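Local coordinates for protein NAD_Gly3P_dh, NAD-dependent glycerol-3-phosphate dehydrogenase (Streptosporangium roseum, PDB 5OCM) that acts as an imine reductase, probably reducing imines to amines with NADPH, and is related to the beta-hydroxyacid dehydrogenases, at residues T29-R34 and Q45-A50; D82-R87 and R110-L115; V90-G95 and G117-I122. One frame throughout, in Å; residues are numbered along the deposited sequence.

In the fold
All three contacts lie on one mixed beta-sheet, that of the Rossmann-type NADP-binding domain: contact 1 at the sheet's edge, contacts 2 and 3 at opposite ends of a neighbouring strand pair farther in. Contact 1 comes first in the chain and pairs strand 29-32 with the edge strand 48-49. Contacts 2 and 3 interleave in sequence and both use strand 113-120: contact 2 joins its beginning to the loop leading into strand 88-91, contact 3 joins the far ends of the two strands. Their centres are about 19 Å apart, and they touch where Leu115 and Tyr114 meet Asn91. Contacts 1 and 3 grip opposite ends of NADP, adenosine phosphate and nicotinamide riboside; contact 2 lies away from it.

Contact 1: T29-R34 and Q45-A50; sequences TTVWNR and QGAVLA. With NAP (NADP nicotinamide-adenine-dinucleotide phosphate), chain G.
Gly46 meets Thr29 through a water that accepts from Thr29 N and donates to Gly46 O. With its positive phi, Gly46 ends the preceding helix in a Schellman motif, and the chain then turns to run alongside 29-32. Ala47 puts CB 4.0 Å from Val31 CG1, while its CA-H is directed at Thr29 O. Val48 pairs in parallel with Thr30: its N donates to Thr29 O (2.9 Å) and its O accepts from Val31 N (2.9 Å), so the residue clasps Thr30 from both flanks. The side chains of Thr30 and Val48 cross obliquely, with Thr30 OG1 3.8 Å from Val48 CB; the hydroxyl itself is hydrogen-bonded to Thr4 OG1. Leu49 lies on the other face beside Val31, both side chains pointing the same way. Val31 CG2, set between its own N and carbonyl carbon (chi1 -55° for CG1), reaches Leu49 CD2 at 3.5 Å. Ala50 N bonds to Val31 O at 3.0 Å, the N-H almost straight (165°), and a water bridges Val31 O to Ala50 O. Ala50 CB packs on Thr30 CG2, and Ala50 O lies at the edge of the Trp32 indole, near its plane.

Beyond the pairing, 29-34 runs on to the cofactor. Asn33 grips it twice: OD1 accepts from ribose O3B at 2.6 Å, and ND2 donates to phosphate O1X. Arg34 lays its guanidinium face over the adenine, while NE donates to O2X (3.0 Å, 180°) and NH1 to O3X of the same phosphate. The first strand of this parallel beta-alpha-beta unit, 29-32, thus leads into Asn33 and Arg34 at the 2'-phosphate; polar and basic residues so placed are characteristic of NADP-binding Rossmann domains.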
loop_
_atom_site.group_PDB
_atom_site.type_symbol
_atom_site.label_atom_id
_atom_site.label_comp_id
_atom_site.label_asym_id
_atom_site.label_seq_id
_atom_site.Cartn_x
_atom_site.Cartn_y
_atom_site.Cartn_z
ATOM N N THR A 29 15.916 -20.289 -26.523
ATOM C CA THR A 29 14.861 -20.651 -25.605
ATOM C C THR A 29 13.982 -21.750 -26.170
ATOM O O THR A 29 13.416 -21.621 -27.263
ATOM C CB THR A 29 13.996 -19.403 -25.251
ATOM O OG1 THR A 29 14.849 -18.379 -24.765
ATOM C CG2 THR A 29 13.000 -19.738 -24.225
ATOM N N THR A 30 13.838 -22.834 -25.410
ATOM C CA THR A 30 12.886 -23.901 -25.695
ATOM C C THR A 30 11.680 -23.761 -24.750
ATOM O O THR A 30 11.833 -23.452 -23.556
ATOM C CB THR A 30 13.515 -25.279 -25.516
ATOM O OG1 THR A 30 14.576 -25.437 -26.491
ATOM C CG2 THR A 30 12.518 -26.400 -25.691
ATOM N N VAL A 31 10.473 -23.918 -25.286
ATOM C CA VAL A 31 9.264 -23.841 -24.521
ATOM C C VAL A 31 8.366 -25.062 -24.645
ATOM O O VAL A 31 8.397 -25.772 -25.635
ATOM C CB VAL A 31 8.450 -22.578 -24.899
ATOM C CG1 VAL A 31 9.306 -21.317 -24.741
ATOM C CG2 VAL A 31 7.905 -22.669 -26.291
ATOM N N TRP A 32 7.525 -25.280 -23.627
ATOM C CA TRP A 32 6.547 -26.362 -23.614
ATOM C C TRP A 32 5.403 -25.959 -22.713
ATOM O O TRP A 32 5.590 -25.274 -21.690
ATOM C CB TRP A 32 7.159 -27.671 -23.106
ATOM C CG TRP A 32 6.135 -28.759 -22.905
ATOM C CD1 TRP A 32 5.631 -29.637 -23.847
ATOM C CD2 TRP A 32 5.434 -29.065 -21.698
ATOM N NE1 TRP A 32 4.697 -30.453 -23.306
ATOM C CE2 TRP A 32 4.539 -30.132 -21.983
ATOM C CE3 TRP A 32 5.441 -28.519 -20.413
ATOM C CZ2 TRP A 32 3.701 -30.697 -21.017
ATOM C CZ3 TRP A 32 4.584 -29.088 -19.440
ATOM C CH2 TRP A 32 3.756 -30.160 -19.753
ATOM N N ASN A 33 4.206 -26.402 -23.075
ATOM C CA ASN A 33 2.980 -26.222 -22.284
ATOM C C ASN A 33 2.153 -27.488 -22.401
ATOM O O ASN A 33 2.141 -28.117 -23.473
ATOM C CB ASN A 33 2.169 -25.054 -22.829
ATOM C CG ASN A 33 1.055 -24.631 -21.872
ATOM O OD1 ASN A 33 1.346 -24.295 -20.681
ATOM N ND2 ASN A 33 -0.217 -24.680 -22.351
ATOM N N ARG A 34 1.430 -27.839 -21.353
ATOM C CA ARG A 34 0.537 -29.030 -21.395
ATOM C C ARG A 34 -0.415 -28.975 -22.553
ATOM O O ARG A 34 -0.526 -29.939 -23.275
ATOM C CB ARG A 34 -0.230 -29.118 -20.065
ATOM C CG ARG A 34 -1.405 -30.078 -20.086
ATOM C CD ARG A 34 -2.040 -30.124 -18.721
ATOM N NE ARG A 34 -2.717 -28.884 -18.385
ATOM C CZ ARG A 34 -3.477 -28.717 -17.308
ATOM N NH1 ARG A 34 -4.057 -27.551 -17.080
ATOM N NH2 ARG A 34 -3.678 -29.721 -16.442
ATOM N N GLN A 45 8.834 -15.387 -32.426
ATOM C CA GLN A 45 9.947 -14.687 -31.819
ATOM C C GLN A 45 11.212 -15.510 -31.724
ATOM O O GLN A 45 12.258 -15.017 -31.309
ATOM C CB GLN A 45 9.510 -14.204 -30.421
ATOM C CG GLN A 45 8.348 -13.208 -30.312
ATOM C CD GLN A 45 7.922 -13.026 -28.805
ATOM O OE1 GLN A 45 8.841 -12.998 -27.929
ATOM N NE2 GLN A 45 6.591 -13.131 -28.497
ATOM N N GLY A 46 11.132 -16.797 -32.094
ATOM C CA GLY A 46 12.294 -17.686 -32.159
ATOM C C GLY A 46 12.356 -18.789 -31.139
ATOM O O GLY A 46 13.354 -19.507 -31.066
ATOM N N ALA A 47 11.308 -18.938 -30.319
ATOM C CA ALA A 47 11.298 -20.030 -29.355
ATOM C C ALA A 47 11.218 -21.369 -30.097
ATOM O O ALA A 47 10.548 -21.459 -31.145
ATOM C CB ALA A 47 10.104 -19.928 -28.439
ATOM N N VAL A 48 11.878 -22.376 -29.566
ATOM C CA VAL A 48 11.775 -23.736 -30.080
ATOM C C VAL A 48 10.626 -24.447 -29.351
ATOM O O VAL A 48 10.669 -24.540 -28.110
ATOM C CB VAL A 48 13.070 -24.505 -29.864
ATOM C CG1 VAL A 48 12.952 -25.943 -30.382
ATOM C CG2 VAL A 48 14.243 -23.799 -30.502
ATOM N N LEU A 49 9.616 -24.932 -30.078
ATOM C CA LEU A 49 8.440 -25.564 -29.429
ATOM C C LEU A 49 8.711 -27.040 -29.259
ATOM O O LEU A 49 8.746 -27.783 -30.246
ATOM C CB LEU A 49 7.185 -25.436 -30.269
ATOM C CG LEU A 49 6.732 -24.075 -30.715
ATOM C CD1 LEU A 49 5.279 -23.970 -31.183
ATOM C CD2 LEU A 49 7.120 -23.018 -29.717
ATOM N N ALA A 50 8.909 -27.480 -28.039
ATOM C CA ALA A 50 9.169 -28.906 -27.756
ATOM C C ALA A 50 7.837 -29.649 -27.797
ATOM O O ALA A 50 6.837 -29.125 -27.392
ATOM C CB ALA A 50 9.835 -29.062 -26.402
HETATM P PA NAP G . -2.196 -19.261 -15.889
HETATM O O1A NAP G . -2.382 -18.277 -17.042
HETATM O O2A NAP G . -3.488 -19.683 -15.356
HETATM O O5B NAP G . -1.290 -20.552 -16.314
HETATM C C5B NAP G . -1.352 -21.748 -15.543
HETATM C C4B NAP G . -0.318 -22.631 -16.199
HETATM O O4B NAP G . -0.110 -23.825 -15.466
HETATM C C3B NAP G . -0.656 -23.051 -17.665
HETATM O O3B NAP G . 0.531 -23.084 -18.491
HETATM C C2B NAP G . -1.212 -24.472 -17.439
HETATM O O2B NAP G . -1.228 -25.307 -18.611
HETATM C C1B NAP G . -0.288 -24.957 -16.356
HETATM N N9A NAP G . -0.792 -26.103 -15.623
HETATM C C8A NAP G . -1.801 -26.166 -14.749
HETATM N N7A NAP G . -1.955 -27.393 -14.274
HETATM C C5A NAP G . -1.012 -28.145 -14.876
HETATM C C6A NAP G . -0.611 -29.539 -14.823
HETATM N N6A NAP G . -1.291 -30.421 -13.992
HETATM N N1A NAP G . 0.358 -29.963 -15.664
HETATM C C2A NAP G . 1.024 -29.119 -16.482
HETATM N N3A NAP G . 0.738 -27.804 -16.572
HETATM C C4A NAP G . -0.251 -27.315 -15.783
HETATM O O3 NAP G . -1.409 -18.683 -14.647
HETATM P PN NAP G . -0.221 -17.553 -14.754
HETATM O O1N NAP G . -0.802 -16.221 -14.506
HETATM O O2N NAP G . 0.759 -17.904 -15.886
HETATM O O5D NAP G . 0.430 -17.973 -13.336
HETATM C C5D NAP G . 1.394 -19.031 -13.315
HETATM C C4D NAP G . 2.089 -18.963 -11.971
HETATM O O4D NAP G . 2.788 -17.649 -11.874
HETATM C C3D NAP G . 1.086 -19.128 -10.811
HETATM O O3D NAP G . 1.671 -19.885 -9.736
HETATM C C2D NAP G . 0.887 -17.657 -10.408
HETATM O O2D NAP G . 0.434 -17.425 -9.065
HETATM C C1D NAP G . 2.305 -17.088 -10.684
HETATM N N1N NAP G . 2.327 -15.651 -10.869
HETATM C C2N NAP G . 1.595 -15.074 -11.800
HETATM C C3N NAP G . 1.596 -13.675 -11.955
HETATM C C7N NAP G . 0.743 -12.958 -12.932
HETATM O O7N NAP G . 0.756 -11.712 -12.834
HETATM N N7N NAP G . 0.028 -13.615 -13.803
HETATM C C4N NAP G . 2.438 -12.896 -11.145
HETATM C C5N NAP G . 3.272 -13.561 -10.251
HETATM C C6N NAP G . 3.183 -14.938 -10.148
HETATM P P2B NAP G . -2.478 -25.234 -19.615
HETATM O O1X NAP G . -2.224 -24.047 -20.484
HETATM O O2X NAP G . -2.380 -26.589 -20.229
HETATM O O3X NAP G . -3.710 -25.234 -18.707
HETATM O O HOH W 1 15.491 -19.428 -29.304
HETATM O O HOH W 2 6.026 -26.560 -27.439
#

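Contact 2: D82-R87 and R110-L115; sequences DVLAGR and RGITYL
Ile112 meets Leu84 and Arg87 in the Rossmann-type domain, where two connections enter neighbouring parallel strands: 82-87 leads into strand 88-91, and 110-115 leads from helix 97-109 into strand 113-120. The helix ends in a Schellman motif with Gly111 at positive phi, and the chain then turns into Ile112. From CB the isoleucine divides. CG2, anti to its backbone N (chi1 -61° for CG1), lies 4.0 Å from Arg87 O and also comes near Leu84 CB. CG1 takes the other branch, 3.9 Å from Leu84 CB and a little farther from Leu84 O. The tip, Ile112 CD1, carried onward by the nearly extended chi2 of Ile112 (163°), makes the closest approach of the pair, 3.7 Å from Leu84 CB. That one methylene is therefore met by all three outer carbons of Ile112. Trp106 of the helix and Leu89 of the neighbouring strand 88-91 also pack on this side chain, which is buried. An alanine in place of Ile112 would probably open a gap beside Leu84 CB and leave the loop 82-87 less firmly seated against the segment 110-115.

The loop is shaped by two turns, type I from Asp82 to Ala85 and type II from Leu84 to Arg87, the latter closed by Arg87 N on Leu84 O. Arg87 also ties back on its own loop: NE donates to Val83 O at 2.9 Å, with that oxygen in the guanidinium plane, and NH1 reaches Ser60 O. No direct hydrogen bond joins the two segments. Instead one water spans them, accepting from Thr113 N at 2.9 Å and donating to Arg87 O.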
loop_
_atom_site.group_PDB
_atom_site.type_symbol
_atom_site.label_atom_id
_atom_site.label_comp_id
_atom_site.label_asym_id
_atom_site.label_seq_id
_atom_site.Cartn_x
_atom_site.Cartn_y
_atom_site.Cartn_z
ATOM N N ASP A 82 15.448 -38.145 -13.769
ATOM C CA ASP A 82 16.672 -38.453 -14.499
ATOM C C ASP A 82 17.080 -37.483 -15.540
ATOM O O ASP A 82 18.232 -37.181 -15.659
ATOM C CB ASP A 82 16.600 -39.906 -15.088
ATOM C CG ASP A 82 16.859 -40.960 -13.987
ATOM O OD1 ASP A 82 17.440 -40.668 -12.905
ATOM O OD2 ASP A 82 16.575 -42.123 -14.240
ATOM N N VAL A 83 16.150 -36.969 -16.313
ATOM C CA VAL A 83 16.470 -35.988 -17.345
ATOM C C VAL A 83 17.111 -34.701 -16.746
ATOM O O VAL A 83 17.891 -34.083 -17.382
ATOM C CB VAL A 83 15.103 -35.643 -18.058
ATOM C CG1 VAL A 83 15.244 -34.505 -19.046
ATOM C CG2 VAL A 83 14.546 -36.883 -18.757
ATOM N N LEU A 84 16.673 -34.283 -15.561
ATOM C CA LEU A 84 17.118 -33.059 -14.899
ATOM C C LEU A 84 18.521 -33.151 -14.295
ATOM O O LEU A 84 19.101 -32.164 -13.926
ATOM C CB LEU A 84 16.110 -32.527 -13.867
ATOM C CG LEU A 84 14.790 -32.034 -14.494
ATOM C CD1 LEU A 84 13.668 -31.816 -13.461
ATOM C CD2 LEU A 84 14.987 -30.737 -15.347
ATOM N N ALA A 85 19.053 -34.350 -14.165
ATOM C CA ALA A 85 20.489 -34.567 -13.908
ATOM C C ALA A 85 21.417 -33.650 -14.657
ATOM O O ALA A 85 21.404 -33.541 -15.900
ATOM C CB ALA A 85 20.882 -36.044 -14.199
ATOM N N GLY A 86 22.216 -32.894 -13.886
ATOM C CA GLY A 86 23.218 -31.972 -14.417
ATOM C C GLY A 86 22.649 -30.612 -14.772
ATOM O O GLY A 86 23.377 -29.810 -15.373
ATOM N N ARG A 87 21.338 -30.403 -14.579
ATOM C CA ARG A 87 20.675 -29.164 -14.993
ATOM C C ARG A 87 20.259 -28.427 -13.740
ATOM O O ARG A 87 20.195 -28.959 -12.676
ATOM C CB ARG A 87 19.445 -29.423 -15.866
ATOM C CG ARG A 87 19.761 -30.278 -17.087
ATOM C CD ARG A 87 18.521 -30.661 -17.880
ATOM N NE ARG A 87 18.864 -31.768 -18.743
ATOM C CZ ARG A 87 19.481 -31.679 -19.908
ATOM N NH1 ARG A 87 19.795 -30.534 -20.444
ATOM N NH2 ARG A 87 19.793 -32.801 -20.548
ATOM N N ARG A 110 17.747 -36.512 -5.806
ATOM C CA ARG A 110 18.095 -36.814 -7.205
ATOM C C ARG A 110 19.272 -36.054 -7.756
ATOM O O ARG A 110 19.597 -36.175 -8.933
ATOM C CB ARG A 110 16.839 -36.584 -8.070
ATOM C CG ARG A 110 15.764 -37.602 -7.805
ATOM C CD ARG A 110 14.369 -37.116 -8.149
ATOM N NE ARG A 110 13.381 -38.121 -7.809
ATOM C CZ ARG A 110 12.918 -38.364 -6.591
ATOM N NH1 ARG A 110 13.311 -37.661 -5.557
ATOM N NH2 ARG A 110 12.037 -39.323 -6.399
ATOM N N GLY A 111 19.972 -35.286 -6.915
ATOM C CA GLY A 111 21.127 -34.532 -7.338
ATOM C C GLY A 111 20.819 -33.408 -8.312
ATOM O O GLY A 111 21.637 -33.075 -9.126
ATOM N N ILE A 112 19.604 -32.852 -8.255
ATOM C CA ILE A 112 19.201 -31.738 -9.145
ATOM C C ILE A 112 19.415 -30.437 -8.407
ATOM O O ILE A 112 18.812 -30.273 -7.371
ATOM C CB ILE A 112 17.745 -31.863 -9.531
ATOM C CG1 ILE A 112 17.510 -33.198 -10.295
ATOM C CG2 ILE A 112 17.352 -30.689 -10.422
ATOM C CD1 ILE A 112 15.978 -33.554 -10.312
ATOM N N THR A 113 20.241 -29.545 -8.942
ATOM C CA THR A 113 20.445 -28.257 -8.253
ATOM C C THR A 113 19.188 -27.417 -8.453
ATOM O O THR A 113 18.596 -27.414 -9.561
ATOM C CB THR A 113 21.819 -27.537 -8.491
ATOM O OG1 THR A 113 21.731 -26.131 -8.936
ATOM C CG2 THR A 113 22.866 -28.367 -9.036
ATOM N N TYR A 114 18.714 -26.801 -7.387
ATOM C CA TYR A 114 17.350 -26.272 -7.335
ATOM C C TYR A 114 17.330 -24.867 -6.742
ATOM O O TYR A 114 17.868 -24.646 -5.649
ATOM C CB TYR A 114 16.494 -27.174 -6.468
ATOM C CG TYR A 114 15.077 -26.749 -6.351
ATOM C CD1 TYR A 114 14.264 -26.669 -7.455
ATOM C CD2 TYR A 114 14.514 -26.462 -5.116
ATOM C CE1 TYR A 114 12.942 -26.282 -7.349
ATOM C CE2 TYR A 114 13.161 -26.066 -4.989
ATOM C CZ TYR A 114 12.390 -25.948 -6.090
ATOM O OH TYR A 114 11.074 -25.596 -6.002
ATOM N N LEU A 115 16.706 -23.927 -7.458
ATOM C CA LEU A 115 16.445 -22.591 -6.959
ATOM C C LEU A 115 14.949 -22.402 -6.935
ATOM O O LEU A 115 14.247 -22.757 -7.893
ATOM C CB LEU A 115 17.063 -21.549 -7.872
ATOM C CG LEU A 115 18.607 -21.479 -7.845
ATOM C CD1 LEU A 115 19.110 -20.556 -8.927
ATOM C CD2 LEU A 115 19.126 -21.034 -6.457
HETATM O O HOH W 3 21.886 -30.141 -11.272
#

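Contact 3: V90-G95 and G117-I122; sequences VNLTSG and GAIMAI. With NAP (NADP nicotinamide-adenine-dinucleotide phosphate), chain G; 9RH (2,2,2-trifluoromethyl acetophenone hydrate), chain X.
This contact joins the C-terminal ends of strands 88-91 and 113-120, the flanking strands of a beta-alpha-beta unit in the Rossmann-type domain, where the sheet meets the nicotinamide half of NADP. Gly117 N donates to Asn91 O at 2.9 Å in a nearly straight bond (174°). Past this pair the strands part, and a water takes over, accepting from Ile119 N and donating to Leu92 O. Leu92 packs against both Gly117 and Ile119. Its CD2 rests on Gly117 CA at 3.6 Å, where a CB on residue 117 would clash with it, while Leu92 CB meets Ile119 CD1 at 3.7 Å. The two side chains cross at about a right angle, and Leu18 of helix 13-24 packs on both.

Asn91 fixes the turn that follows. With CG anti to the backbone N (chi1 -177°), OD1 accepts from both Thr93 N and Thr93 OG1; the bond from Thr93 N, which closes an Asx turn, comes from above the side-chain carbonyl plane. Asn91 ND2 bonds to Tyr114 OH, and Thr93 OG1 has a further partner in Val67 N.

The turn presents Ser94 to the nicotinamide ribose. On the other segment, Ile119 O and Ala121 O approach the nicotinamide ring, the latter 3.3 Å from C4N. Ile122 CG2 touches the phenyl ring of the bound trifluoroacetophenone hydrate at C4, 3.8 Å away, and Thr241 of the second subunit packs on Ser94. Ser94 N donates to O3D at 3.0 Å, and its OG shares a 2.6 Å hydrogen bond with O2D.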
loop_
_atom_site.group_PDB
_atom_site.type_symbol
_atom_site.label_atom_id
_atom_site.label_comp_id
_atom_site.label_asym_id
_atom_site.label_seq_id
_atom_site.Cartn_x
_atom_site.Cartn_y
_atom_site.Cartn_z
ATOM N N VAL A 90 14.698 -24.186 -11.830
ATOM C CA VAL A 90 14.266 -22.940 -11.211
ATOM C C VAL A 90 12.742 -22.954 -11.188
ATOM O O VAL A 90 12.103 -23.051 -12.248
ATOM C CB VAL A 90 14.736 -21.715 -12.015
ATOM C CG1 VAL A 90 14.179 -20.401 -11.425
ATOM C CG2 VAL A 90 16.276 -21.691 -12.131
ATOM N N ASN A 91 12.145 -22.921 -9.996
ATOM C CA ASN A 91 10.699 -23.006 -9.863
ATOM C C ASN A 91 10.147 -21.665 -9.453
ATOM O O ASN A 91 10.478 -21.163 -8.384
ATOM C CB ASN A 91 10.358 -24.068 -8.830
ATOM C CG ASN A 91 8.853 -24.278 -8.660
ATOM O OD1 ASN A 91 8.031 -23.785 -9.451
ATOM N ND2 ASN A 91 8.513 -25.133 -7.669
ATOM N N LEU A 92 9.373 -21.068 -10.341
ATOM C CA LEU A 92 8.760 -19.745 -10.144
ATOM C C LEU A 92 7.249 -19.851 -9.926
ATOM O O LEU A 92 6.492 -18.848 -9.985
ATOM C CB LEU A 92 9.086 -18.822 -11.327
ATOM C CG LEU A 92 10.580 -18.526 -11.556
ATOM C CD1 LEU A 92 10.795 -17.589 -12.736
ATOM C CD2 LEU A 92 11.226 -18.014 -10.286
ATOM N N THR A 93 6.766 -21.075 -9.673
ATOM C CA THR A 93 5.349 -21.288 -9.373
ATOM C C THR A 93 5.020 -20.788 -7.951
ATOM O O THR A 93 5.784 -21.026 -7.049
ATOM C CB THR A 93 5.043 -22.803 -9.484
ATOM O OG1 THR A 93 5.426 -23.228 -10.813
ATOM C CG2 THR A 93 3.611 -23.104 -9.236
ATOM N N SER A 94 3.875 -20.144 -7.757
ATOM C CA SER A 94 3.426 -19.740 -6.418
ATOM C C SER A 94 3.201 -20.940 -5.495
ATOM O O SER A 94 2.836 -22.018 -5.929
ATOM C CB SER A 94 2.165 -18.893 -6.486
ATOM O OG SER A 94 2.325 -17.836 -7.366
ATOM N N GLY A 95 3.418 -20.719 -4.205
ATOM C CA GLY A 95 3.127 -21.774 -3.211
ATOM C C GLY A 95 3.554 -21.366 -1.822
ATOM O O GLY A 95 3.884 -20.204 -1.598
ATOM N N GLY A 117 12.039 -19.583 -6.575
ATOM C CA GLY A 117 11.879 -18.141 -6.726
ATOM C C GLY A 117 10.452 -17.644 -6.729
ATOM O O GLY A 117 9.516 -18.415 -6.840
ATOM N N ALA A 118 10.309 -16.342 -6.563
ATOM C CA ALA A 118 9.027 -15.678 -6.544
ATOM C C ALA A 118 9.068 -14.490 -7.462
ATOM O O ALA A 118 10.031 -13.703 -7.427
ATOM C CB ALA A 118 8.659 -15.257 -5.175
ATOM N N ILE A 119 8.080 -14.391 -8.357
ATOM C CA ILE A 119 8.013 -13.321 -9.335
ATOM C C ILE A 119 7.201 -12.192 -8.751
ATOM O O ILE A 119 5.961 -12.325 -8.652
ATOM C CB ILE A 119 7.389 -13.748 -10.659
ATOM C CG1 ILE A 119 8.125 -14.971 -11.242
ATOM C CG2 ILE A 119 7.491 -12.601 -11.694
ATOM C CD1 ILE A 119 7.244 -15.722 -12.265
ATOM N N MET A 120 7.865 -11.105 -8.344
ATOM C CA MET A 120 7.162 -9.981 -7.727
ATOM C C MET A 120 6.939 -8.926 -8.806
ATOM O O MET A 120 7.462 -7.818 -8.760
ATOM C CB MET A 120 7.952 -9.420 -6.534
ATOM C CG MET A 120 8.320 -10.456 -5.479
ATOM S SD MET A 120 7.066 -11.641 -4.975
ATOM C CE MET A 120 5.738 -10.528 -4.503
ATOM N N ALA A 121 6.170 -9.324 -9.802
ATOM C CA ALA A 121 5.899 -8.550 -10.997
ATOM C C ALA A 121 4.750 -9.145 -11.758
ATOM O O ALA A 121 4.469 -10.340 -11.647
ATOM C CB ALA A 121 7.153 -8.552 -11.915
ATOM N N ILE A 122 4.110 -8.301 -12.552
ATOM C CA ILE A 122 3.121 -8.754 -13.524
ATOM C C ILE A 122 3.813 -9.075 -14.887
ATOM O O ILE A 122 4.936 -8.631 -15.147
ATOM C CB ILE A 122 1.986 -7.716 -13.747
ATOM C CG1 ILE A 122 2.562 -6.348 -14.155
ATOM C CG2 ILE A 122 1.121 -7.637 -12.510
ATOM C CD1 ILE A 122 1.501 -5.332 -14.613
HETATM P PA NAP G . -2.196 -19.261 -15.889
HETATM O O1A NAP G . -2.382 -18.277 -17.042
HETATM O O2A NAP G . -3.488 -19.683 -15.356
HETATM O O5B NAP G . -1.290 -20.552 -16.314
HETATM C C5B NAP G . -1.352 -21.748 -15.543
HETATM C C4B NAP G . -0.318 -22.631 -16.199
HETATM O O4B NAP G . -0.110 -23.825 -15.466
HETATM C C3B NAP G . -0.656 -23.051 -17.665
HETATM O O3B NAP G . 0.531 -23.084 -18.491
HETATM C C2B NAP G . -1.212 -24.472 -17.439
HETATM O O2B NAP G . -1.228 -25.307 -18.611
HETATM C C1B NAP G . -0.288 -24.957 -16.356
HETATM N N9A NAP G . -0.792 -26.103 -15.623
HETATM C C8A NAP G . -1.801 -26.166 -14.749
HETATM N N7A NAP G . -1.955 -27.393 -14.274
HETATM C C5A NAP G . -1.012 -28.145 -14.876
HETATM C C6A NAP G . -0.611 -29.539 -14.823
HETATM N N6A NAP G . -1.291 -30.421 -13.992
HETATM N N1A NAP G . 0.358 -29.963 -15.664
HETATM C C2A NAP G . 1.024 -29.119 -16.482
HETATM N N3A NAP G . 0.738 -27.804 -16.572
HETATM C C4A NAP G . -0.251 -27.315 -15.783
HETATM O O3 NAP G . -1.409 -18.683 -14.647
HETATM P PN NAP G . -0.221 -17.553 -14.754
HETATM O O1N NAP G . -0.802 -16.221 -14.506
HETATM O O2N NAP G . 0.759 -17.904 -15.886
HETATM O O5D NAP G . 0.430 -17.973 -13.336
HETATM C C5D NAP G . 1.394 -19.031 -13.315
HETATM C C4D NAP G . 2.089 -18.963 -11.971
HETATM O O4D NAP G . 2.788 -17.649 -11.874
HETATM C C3D NAP G . 1.086 -19.128 -10.811
HETATM O O3D NAP G . 1.671 -19.885 -9.736
HETATM C C2D NAP G . 0.887 -17.657 -10.408
HETATM O O2D NAP G . 0.434 -17.425 -9.065
HETATM C C1D NAP G . 2.305 -17.088 -10.684
HETATM N N1N NAP G . 2.327 -15.651 -10.869
HETATM C C2N NAP G . 1.595 -15.074 -11.800
HETATM C C3N NAP G . 1.596 -13.675 -11.955
HETATM C C7N NAP G . 0.743 -12.958 -12.932
HETATM O O7N NAP G . 0.756 -11.712 -12.834
HETATM N N7N NAP G . 0.028 -13.615 -13.803
HETATM C C4N NAP G . 2.438 -12.896 -11.145
HETATM C C5N NAP G . 3.272 -13.561 -10.251
HETATM C C6N NAP G . 3.183 -14.938 -10.148
HETATM P P2B NAP G . -2.478 -25.234 -19.615
HETATM O O1X NAP G . -2.224 -24.047 -20.484
HETATM O O2X NAP G . -2.380 -26.589 -20.229
HETATM O O3X NAP G . -3.710 -25.234 -18.707
HETATM O O1 9RH X . -2.272 -12.962 -8.451
HETATM C C1 9RH X . -0.983 -13.009 -7.913
HETATM O O2 9RH X . -0.941 -13.125 -6.521
HETATM C C2 9RH X . -0.128 -11.863 -8.433
HETATM C C3 9RH X . -0.687 -10.872 -9.227
HETATM C C4 9RH X . 0.054 -9.767 -9.600
HETATM C C5 9RH X . 1.369 -9.653 -9.222
HETATM C C6 9RH X . 1.937 -10.635 -8.455
HETATM C C7 9RH X . 1.194 -11.735 -8.047
HETATM C C8 9RH X . -0.497 -14.327 -8.436
HETATM F F1 9RH X . -1.332 -15.282 -8.033
HETATM F F2 9RH X . 0.775 -14.595 -8.022
HETATM F F3 9RH X . -0.534 -14.241 -9.753
HETATM O O HOH W 4 6.091 -16.467 -8.619
#